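Local structure of ADP compounds hydrolase NudE (Escherichia coli, 1VHZ) at residues H156-L161 with S173-V178. The protein hydrolyses ADP-ribose, NADH and the dinucleotides Ap3A and Ap2A as a homodimeric Nudix enzyme using magnesium or another divalent cation. Sequence-based numbering, arbitrary orientation.
Sequences HMMDLL and SALFLV
Leu-175 is the bump of this contact: its forked end pushes from the helix into a hollow lined by Met-157, Met-158, Leu-160 and Leu-161 on the 3-10 turns of 157-161. CG anti to the backbone N (chi1 -177°) carries the branch point toward them. CD1 meets Leu-160 CD1 and Met-157 CE, each at 3.9 Å, while CD2 lies 3.6 Å from Leu-161 CD1 and 3.7 Å from Met-158 CE. A branched leucine suits such a socket, since each methyl fills its own part. The supple methionines shape the walls: Met-157 runs antiparallel beside Leu-175, its CE 3.6 Å from Leu-175 O and bordering Val-178 CG1, whereas Met-158 folds back (chi3 -76°), setting CE in CH-pi contact over the broad, flat face of Phe-176, 3.4 Å from CE2 at its rim. Leu-161 CD2 approaches the same ring obliquely. An alanine at Leu-175 would probably open a gap between the four side chains, leaving Leu-160 CD1 and Leu-161 CD1 without their leucine methyl partners. Within the Nudix domain, this apolar packing joins the loop following strand 149-153 to helix 169-184; Val-178 also touches Leu-112 of strand 104-116, and Phe-176 meets Phe-176 of the second subunit, its ring nearly parallel.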
# COMPACT_ATOMS: atom_id res chain seq x y z
N HIS A 156 17.89 15.27 -3.73
CA HIS A 156 16.55 15.84 -3.81
C HIS A 156 15.49 14.75 -3.88
O HIS A 156 14.36 14.97 -4.33
CB HIS A 156 16.43 16.75 -5.06
CG HIS A 156 17.38 17.92 -4.91
ND1 HIS A 156 17.13 18.93 -4.01
CD2 HIS A 156 18.60 18.17 -5.46
CE1 HIS A 156 18.14 19.79 -4.04
NE2 HIS A 156 19.04 19.35 -4.91
N MET A 157 15.80 13.57 -3.36
CA MET A 157 14.93 12.41 -3.33
C MET A 157 13.51 12.74 -2.83
O MET A 157 12.55 12.16 -3.32
CB MET A 157 15.38 11.40 -2.28
CG MET A 157 16.47 10.43 -2.41
SD MET A 157 16.83 9.75 -0.76
CE MET A 157 15.86 8.24 -0.88
N MET A 158 13.43 13.43 -1.69
CA MET A 158 12.17 13.80 -1.09
C MET A 158 11.32 14.66 -1.99
O MET A 158 10.09 14.67 -1.78
CB MET A 158 12.36 14.41 0.32
CG MET A 158 13.09 13.47 1.29
SD MET A 158 12.78 11.69 1.03
CE MET A 158 11.16 11.52 1.73
N ASP A 159 11.84 15.31 -3.04
CA ASP A 159 10.96 16.09 -3.92
C ASP A 159 9.97 15.17 -4.64
O ASP A 159 8.94 15.65 -5.17
CB ASP A 159 11.73 16.87 -4.97
CG ASP A 159 12.75 17.86 -4.46
OD1 ASP A 159 12.73 18.19 -3.26
OD2 ASP A 159 13.60 18.31 -5.27
N LEU A 160 10.22 13.86 -4.72
CA LEU A 160 9.30 12.94 -5.40
C LEU A 160 7.90 12.97 -4.80
O LEU A 160 6.90 12.67 -5.48
CB LEU A 160 9.84 11.51 -5.38
CG LEU A 160 10.93 11.19 -6.44
CD1 LEU A 160 11.69 9.95 -6.05
CD2 LEU A 160 10.30 11.05 -7.83
N LEU A 161 7.76 13.36 -3.54
CA LEU A 161 6.51 13.49 -2.82
C LEU A 161 5.64 14.64 -3.32
O LEU A 161 4.52 14.82 -2.82
CB LEU A 161 6.82 13.73 -1.32
CG LEU A 161 6.88 12.53 -0.39
CD1 LEU A 161 6.98 11.20 -1.08
CD2 LEU A 161 7.97 12.70 0.67
N SER A 173 6.66 4.32 0.88
CA SER A 173 7.30 3.52 1.92
C SER A 173 8.76 3.23 1.53
O SER A 173 9.66 3.42 2.34
CB SER A 173 6.61 2.13 2.02
OG SER A 173 5.34 2.27 2.60
N ALA A 174 8.96 2.80 0.28
CA ALA A 174 10.29 2.49 -0.21
C ALA A 174 11.22 3.70 -0.15
O ALA A 174 12.37 3.59 0.26
CB ALA A 174 10.24 1.97 -1.65
N LEU A 175 10.73 4.84 -0.62
CA LEU A 175 11.50 6.07 -0.64
C LEU A 175 12.06 6.41 0.74
O LEU A 175 13.25 6.60 0.90
CB LEU A 175 10.59 7.22 -1.12
CG LEU A 175 11.30 8.56 -1.26
CD1 LEU A 175 12.27 8.53 -2.43
CD2 LEU A 175 10.29 9.70 -1.38
N PHE A 176 11.20 6.42 1.76
CA PHE A 176 11.59 6.71 3.13
C PHE A 176 12.49 5.60 3.71
O PHE A 176 13.39 5.91 4.48
CB PHE A 176 10.34 6.86 4.01
CG PHE A 176 9.67 8.21 3.99
CD1 PHE A 176 8.44 8.38 3.39
CD2 PHE A 176 10.27 9.31 4.59
CE1 PHE A 176 7.79 9.61 3.41
CE2 PHE A 176 9.64 10.55 4.59
CZ PHE A 176 8.40 10.70 4.00
N LEU A 177 12.27 4.34 3.37
CA LEU A 177 13.11 3.26 3.90
C LEU A 177 14.52 3.33 3.33
O LEU A 177 15.50 3.13 4.05
CB LEU A 177 12.48 1.88 3.64
CG LEU A 177 11.23 1.59 4.51
CD1 LEU A 177 10.40 0.48 3.88
CD2 LEU A 177 11.61 1.27 5.95
N VAL A 178 14.65 3.66 2.05
CA VAL A 178 15.97 3.79 1.42
C VAL A 178 16.73 4.98 1.98
O VAL A 178 17.94 4.95 2.26
CB VAL A 178 15.80 3.88 -0.10
CG1 VAL A 178 17.13 4.26 -0.76
CG2 VAL A 178 15.29 2.54 -0.65